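Local atomic coordinates of 2-hydroxyethylphosphonate dioxygenase (Streptomyces viridochromogenes, PDB entry 4YAR), a protein that is an iron-dependent, non-heme dioxygenase that converts 2-hydroxyethylphosphonate to hydroxymethylphosphonate and formate in the biosynthesis of the antibiotic phosphinothricin tripeptide. Residues F338-D352 with P390-K404. The protein carries 1 engineered substitution. Sequence-based numbering, arbitrary orientation.
Sequences FLRVDADGRGADLID and PFVRHRWHGTGTVLK
R395 reaches D349 through two bends: its CG sits between backbone N and carbonyl carbon (chi1 61°), and a second turn at chi3 lays the guanidinium alongside the carboxylate. The grip is side-on and two-pronged, R395 NE to D349 OD1 at 2.7 Å and R395 NH2 to D349 OD2 at 2.9 Å. Both oxygens lie in the guanidinium plane and are met on their syn sides, yet the two flat groups are turned 39° apart. E368 and D370 also form salt bridges to this guanidinium, so its charge is probably spread over three acids, while R393 adds a long ion pair to D349. K404, by contrast, stretches out with CG anti to its backbone N (chi1 171°) and comes from the opposite direction to D352, K404 NZ meeting the syn side of D352 OD1 at 3.1 Å; Y358 also bonds this amine and N356 the carboxylate oxygen. Between the two salt bridges, L350 lays its CB over one face of the H394 ring, 3.8 Å from the centroid. That ring is fixed at both nitrogens, ND1 donating to the carbonyl O of V392 and NE2 bonding Y358. L350 CD1 meets the edge of the W396 indole, and W396 CB touches V341 CG2. Further along, the CA of G345 covers one face of the H397 imidazole. Three antiparallel hydrogen-bonded pairs, L339 with V402, V341 with G400 and A343 with G398, join strand 338-343 to residues 398-402, and L350 with H394 forms one isolated bridge. At G398 and T399 the chain turns a corner, so 394-397 and 400-404 join different antiparallel sheets, consistent with the folded-over sheets of a cupin-type β-barrel.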
loop_
_atom_site.group_PDB
_atom_site.type_symbol
_atom_site.label_atom_id
_atom_site.label_comp_id
_atom_site.label_asym_id
_atom_site.label_seq_id
_atom_site.Cartn_x
_atom_site.Cartn_y
_atom_site.Cartn_z
ATOM N N PHE A 338 -16.855 -3.188 -1.427
ATOM C CA PHE A 338 -17.886 -3.135 -2.491
ATOM C C PHE A 338 -18.753 -1.913 -2.197
ATOM O O PHE A 338 -19.171 -1.736 -1.044
ATOM C CB PHE A 338 -18.768 -4.357 -2.510
ATOM C CG PHE A 338 -18.075 -5.687 -2.587
ATOM C CD1 PHE A 338 -17.760 -6.271 -3.825
ATOM C CD2 PHE A 338 -17.832 -6.423 -1.447
ATOM C CE1 PHE A 338 -17.144 -7.524 -3.872
ATOM C CE2 PHE A 338 -17.311 -7.746 -1.509
ATOM C CZ PHE A 338 -16.905 -8.244 -2.741
ATOM N N LEU A 339 -18.984 -1.084 -3.191
ATOM C CA LEU A 339 -19.858 0.108 -3.064
ATOM C C LEU A 339 -21.045 0.102 -4.053
ATOM O O LEU A 339 -20.876 0.052 -5.253
ATOM C CB LEU A 339 -19.117 1.384 -3.265
ATOM C CG LEU A 339 -17.985 1.767 -2.340
ATOM C CD1 LEU A 339 -17.486 3.130 -2.705
ATOM C CD2 LEU A 339 -18.480 1.794 -0.875
ATOM N N ARG A 340 -22.233 0.189 -3.496
ATOM C CA ARG A 340 -23.455 0.425 -4.280
ATOM C C ARG A 340 -23.792 1.933 -4.353
ATOM O O ARG A 340 -23.853 2.581 -3.327
ATOM C CB ARG A 340 -24.564 -0.368 -3.598
ATOM C CG ARG A 340 -25.676 -0.826 -4.483
ATOM C CD ARG A 340 -26.799 -1.360 -3.630
ATOM N NE ARG A 340 -27.417 -2.517 -4.252
ATOM C CZ ARG A 340 -28.581 -3.055 -3.870
ATOM N NH1 ARG A 340 -29.268 -2.540 -2.845
ATOM N NH2 ARG A 340 -29.059 -4.122 -4.517
ATOM N N VAL A 341 -23.972 2.469 -5.576
ATOM C CA VAL A 341 -24.270 3.859 -5.813
ATOM C C VAL A 341 -25.744 3.910 -6.291
ATOM O O VAL A 341 -26.142 3.101 -7.108
ATOM C CB VAL A 341 -23.324 4.428 -6.938
ATOM C CG1 VAL A 341 -23.547 5.905 -7.132
ATOM C CG2 VAL A 341 -21.868 4.134 -6.595
ATOM N N ASP A 342 -26.492 4.870 -5.813
ATOM C CA ASP A 342 -27.916 4.970 -6.192
ATOM C C ASP A 342 -28.491 6.379 -6.114
ATOM O O ASP A 342 -29.367 6.606 -5.301
ATOM C CB ASP A 342 -28.750 4.029 -5.275
ATOM C CG ASP A 342 -28.805 4.495 -3.768
ATOM O OD1 ASP A 342 -27.964 5.302 -3.290
ATOM O OD2 ASP A 342 -29.721 4.022 -3.044
ATOM N N ALA A 343 -28.018 7.305 -6.952
ATOM C CA ALA A 343 -28.604 8.665 -7.060
ATOM C C ALA A 343 -27.951 9.555 -8.175
ATOM O O ALA A 343 -26.777 9.373 -8.513
ATOM C CB ALA A 343 -28.569 9.378 -5.698
ATOM N N ASP A 344 -28.718 10.528 -8.695
ATOM C CA ASP A 344 -28.304 11.394 -9.833
ATOM C C ASP A 344 -27.418 12.613 -9.465
ATOM O O ASP A 344 -26.677 13.122 -10.297
ATOM C CB ASP A 344 -29.555 11.892 -10.577
ATOM C CG ASP A 344 -29.296 12.231 -12.064
ATOM O OD1 ASP A 344 -28.140 12.550 -12.465
ATOM O OD2 ASP A 344 -30.287 12.189 -12.843
ATOM N N GLY A 345 -27.519 13.103 -8.238
ATOM C CA GLY A 345 -26.610 14.144 -7.758
ATOM C C GLY A 345 -26.370 13.971 -6.270
ATOM O O GLY A 345 -26.654 12.905 -5.708
ATOM N N ARG A 346 -25.828 15.011 -5.632
ATOM C CA ARG A 346 -25.749 15.081 -4.169
ATOM C C ARG A 346 -24.893 13.957 -3.557
ATOM O O ARG A 346 -25.165 13.511 -2.428
ATOM C CB ARG A 346 -27.182 15.054 -3.583
ATOM C CG ARG A 346 -27.372 15.600 -2.165
ATOM C CD ARG A 346 -27.042 17.084 -2.051
ATOM N NE ARG A 346 -27.707 17.908 -3.070
ATOM C CZ ARG A 346 -27.325 19.139 -3.425
ATOM N NH1 ARG A 346 -26.263 19.703 -2.858
ATOM N NH2 ARG A 346 -28.003 19.799 -4.363
ATOM N N GLY A 347 -23.857 13.518 -4.277
ATOM C CA GLY A 347 -23.023 12.378 -3.822
ATOM C C GLY A 347 -22.211 12.710 -2.573
ATOM O O GLY A 347 -21.658 13.818 -2.481
ATOM N N ALA A 348 -22.148 11.797 -1.593
ATOM C CA ALA A 348 -21.392 12.070 -0.338
ATOM C C ALA A 348 -19.975 12.211 -0.835
ATOM O O ALA A 348 -19.536 11.434 -1.791
ATOM C CB ALA A 348 -21.507 10.945 0.714
ATOM N N ASP A 349 -19.271 13.197 -0.276
ATOM C CA ASP A 349 -17.938 13.443 -0.762
ATOM C C ASP A 349 -17.072 12.346 -0.143
ATOM O O ASP A 349 -17.259 11.984 1.036
ATOM C CB ASP A 349 -17.431 14.869 -0.459
ATOM C CG ASP A 349 -17.827 15.875 -1.570
ATOM O OD1 ASP A 349 -18.799 15.601 -2.277
ATOM O OD2 ASP A 349 -17.136 16.911 -1.854
ATOM N N LEU A 350 -16.239 11.743 -0.988
ATOM C CA LEU A 350 -15.170 10.863 -0.559
ATOM C C LEU A 350 -13.838 11.606 -0.573
ATOM O O LEU A 350 -13.475 12.303 -1.554
ATOM C CB LEU A 350 -15.126 9.627 -1.466
ATOM C CG LEU A 350 -16.452 8.904 -1.576
ATOM C CD1 LEU A 350 -16.433 7.934 -2.738
ATOM C CD2 LEU A 350 -16.860 8.178 -0.309
ATOM N N ILE A 351 -13.105 11.458 0.513
ATOM C CA ILE A 351 -11.778 12.062 0.712
ATOM C C ILE A 351 -11.097 10.892 1.488
ATOM O O ILE A 351 -11.573 10.426 2.514
ATOM C CB ILE A 351 -11.741 13.439 1.437
ATOM C CG1 ILE A 351 -12.881 14.394 0.990
ATOM C CG2 ILE A 351 -10.458 14.198 1.097
ATOM C CD1 ILE A 351 -12.882 15.812 1.615
ATOM N N ASP A 352 -10.051 10.317 0.923
ATOM C CA ASP A 352 -9.360 9.259 1.605
ATOM C C ASP A 352 -7.943 9.718 1.932
ATOM O O ASP A 352 -7.384 10.483 1.215
ATOM C CB ASP A 352 -9.204 8.018 0.689
ATOM C CG ASP A 352 -10.377 7.056 0.766
ATOM O OD1 ASP A 352 -11.388 7.442 0.187
ATOM O OD2 ASP A 352 -10.207 5.851 1.212
ATOM N N PRO A 390 -4.038 10.730 -3.010
ATOM C CA PRO A 390 -4.385 10.953 -1.601
ATOM C C PRO A 390 -5.080 12.309 -1.438
ATOM O O PRO A 390 -4.669 13.287 -2.058
ATOM C CB PRO A 390 -3.028 10.969 -0.911
ATOM C CG PRO A 390 -2.165 10.141 -1.809
ATOM C CD PRO A 390 -2.570 10.520 -3.188
ATOM N N PHE A 391 -6.094 12.339 -0.596
ATOM C CA PHE A 391 -6.836 13.548 -0.267
ATOM C C PHE A 391 -7.540 14.233 -1.441
ATOM O O PHE A 391 -7.877 15.416 -1.344
ATOM C CB PHE A 391 -5.951 14.488 0.542
ATOM C CG PHE A 391 -5.664 13.963 1.907
ATOM C CD1 PHE A 391 -6.643 13.976 2.875
ATOM C CD2 PHE A 391 -4.440 13.370 2.221
ATOM C CE1 PHE A 391 -6.415 13.490 4.128
ATOM C CE2 PHE A 391 -4.214 12.848 3.459
ATOM C CZ PHE A 391 -5.187 12.925 4.448
ATOM N N VAL A 392 -7.753 13.510 -2.578
ATOM C CA VAL A 392 -8.502 14.062 -3.674
ATOM C C VAL A 392 -9.983 13.878 -3.371
ATOM O O VAL A 392 -10.465 12.787 -3.281
ATOM C CB VAL A 392 -8.118 13.382 -4.994
ATOM C CG1 VAL A 392 -9.058 13.738 -6.110
ATOM C CG2 VAL A 392 -6.672 13.630 -5.260
ATOM N N ARG A 393 -10.714 14.994 -3.345
ATOM C CA ARG A 393 -12.130 14.951 -2.988
ATOM C C ARG A 393 -12.901 14.587 -4.272
ATOM O O ARG A 393 -12.645 15.083 -5.340
ATOM C CB ARG A 393 -12.585 16.291 -2.362
ATOM C CG ARG A 393 -14.059 16.469 -2.018
ATOM C CD ARG A 393 -14.392 17.971 -2.039
ATOM N NE ARG A 393 -14.077 18.609 -0.766
ATOM C CZ ARG A 393 -13.840 19.921 -0.594
ATOM N NH1 ARG A 393 -13.858 20.789 -1.623
ATOM N NH2 ARG A 393 -13.562 20.389 0.628
ATOM N N HIS A 394 -13.760 13.636 -4.120
ATOM C CA HIS A 394 -14.496 13.035 -5.268
ATOM C C HIS A 394 -15.788 12.409 -4.792
ATOM O O HIS A 394 -16.104 12.298 -3.581
ATOM C CB HIS A 394 -13.592 11.995 -6.021
ATOM C CG HIS A 394 -13.216 10.802 -5.196
ATOM N ND1 HIS A 394 -12.298 10.845 -4.169
ATOM C CD2 HIS A 394 -13.661 9.522 -5.247
ATOM C CE1 HIS A 394 -12.164 9.646 -3.641
ATOM N NE2 HIS A 394 -12.991 8.825 -4.274
ATOM N N ARG A 395 -16.622 12.059 -5.763
ATOM C CA ARG A 395 -17.893 11.442 -5.469
ATOM C C ARG A 395 -18.346 10.684 -6.731
ATOM O O ARG A 395 -17.867 10.920 -7.821
ATOM C CB ARG A 395 -18.925 12.511 -5.081
ATOM C CG ARG A 395 -19.142 13.479 -6.198
ATOM C CD ARG A 395 -19.855 14.709 -5.679
ATOM N NE ARG A 395 -18.928 15.571 -4.952
ATOM C CZ ARG A 395 -18.020 16.360 -5.499
ATOM N NH1 ARG A 395 -17.942 16.481 -6.793
ATOM N NH2 ARG A 395 -17.200 17.080 -4.717
ATOM N N TRP A 396 -19.216 9.724 -6.515
ATOM C CA TRP A 396 -19.860 8.942 -7.611
ATOM C C TRP A 396 -21.372 9.291 -7.666
ATOM O O TRP A 396 -22.015 9.378 -6.601
ATOM C CB TRP A 396 -19.707 7.470 -7.399
ATOM C CG TRP A 396 -18.340 6.926 -7.524
ATOM C CD1 TRP A 396 -17.466 6.752 -6.510
ATOM C CD2 TRP A 396 -17.687 6.436 -8.714
ATOM N NE1 TRP A 396 -16.279 6.214 -6.997
ATOM C CE2 TRP A 396 -16.390 6.014 -8.341
ATOM C CE3 TRP A 396 -18.045 6.339 -10.062
ATOM C CZ2 TRP A 396 -15.488 5.502 -9.261
ATOM C CZ3 TRP A 396 -17.150 5.855 -10.962
ATOM C CH2 TRP A 396 -15.890 5.393 -10.562
ATOM N N HIS A 397 -21.900 9.437 -8.887
ATOM C CA HIS A 397 -23.369 9.575 -9.152
ATOM C C HIS A 397 -23.778 8.457 -10.138
ATOM O O HIS A 397 -22.939 7.921 -10.868
ATOM C CB HIS A 397 -23.819 10.933 -9.835
ATOM C CG HIS A 397 -23.354 12.192 -9.149
ATOM N ND1 HIS A 397 -23.423 12.390 -7.777
ATOM C CD2 HIS A 397 -22.852 13.339 -9.660
ATOM C CE1 HIS A 397 -22.934 13.590 -7.471
ATOM N NE2 HIS A 397 -22.589 14.180 -8.598
ATOM N N GLY A 398 -25.087 8.163 -10.192
ATOM C CA GLY A 398 -25.603 7.075 -11.051
ATOM C C GLY A 398 -26.165 5.927 -10.249
ATOM O O GLY A 398 -26.423 6.059 -9.060
ATOM N N THR A 399 -26.481 4.821 -10.937
ATOM C CA THR A 399 -27.049 3.672 -10.340
ATOM C C THR A 399 -26.225 2.495 -10.833
ATOM O O THR A 399 -26.212 2.163 -11.999
ATOM C CB THR A 399 -28.531 3.525 -10.776
ATOM O OG1 THR A 399 -29.242 4.625 -10.198
ATOM C CG2 THR A 399 -29.144 2.220 -10.258
ATOM N N GLY A 400 -25.513 1.896 -9.905
ATOM C CA GLY A 400 -24.502 0.954 -10.272
ATOM C C GLY A 400 -23.666 0.578 -9.076
ATOM O O GLY A 400 -24.072 0.749 -7.899
ATOM N N THR A 401 -22.583 -0.096 -9.392
ATOM C CA THR A 401 -21.717 -0.727 -8.403
ATOM C C THR A 401 -20.297 -0.493 -8.819
ATOM O O THR A 401 -19.910 -0.598 -10.002
ATOM C CB THR A 401 -21.940 -2.264 -8.311
ATOM O OG1 THR A 401 -23.302 -2.515 -8.075
ATOM C CG2 THR A 401 -21.145 -2.887 -7.104
ATOM N N VAL A 402 -19.487 -0.228 -7.810
ATOM C CA VAL A 402 -18.098 -0.060 -8.049
ATOM C C VAL A 402 -17.310 -0.767 -6.958
ATOM O O VAL A 402 -17.726 -0.746 -5.784
ATOM C CB VAL A 402 -17.765 1.446 -8.178
ATOM C CG1 VAL A 402 -17.939 2.176 -6.853
ATOM C CG2 VAL A 402 -16.343 1.658 -8.649
ATOM N N LEU A 403 -16.160 -1.321 -7.318
ATOM C CA LEU A 403 -15.249 -1.877 -6.276
ATOM C C LEU A 403 -14.209 -0.806 -5.948
ATOM O O LEU A 403 -13.736 -0.120 -6.854
ATOM C CB LEU A 403 -14.565 -3.132 -6.813
ATOM C CG LEU A 403 -15.405 -4.331 -7.279
ATOM C CD1 LEU A 403 -14.604 -5.602 -7.439
ATOM C CD2 LEU A 403 -16.558 -4.542 -6.361
ATOM N N LYS A 404 -13.962 -0.611 -4.642
ATOM C CA LYS A 404 -13.055 0.388 -4.149
ATOM C C LYS A 404 -11.887 -0.308 -3.468
ATOM O O LYS A 404 -12.045 -0.969 -2.409
ATOM C CB LYS A 404 -13.729 1.313 -3.170
ATOM C CG LYS A 404 -12.773 2.243 -2.455
ATOM C CD LYS A 404 -13.609 3.251 -1.700
ATOM C CE LYS A 404 -12.747 4.273 -0.984
ATOM N NZ LYS A 404 -13.334 5.569 -1.248
HETATM O O HOH W 1 -9.617 10.627 -1.818
#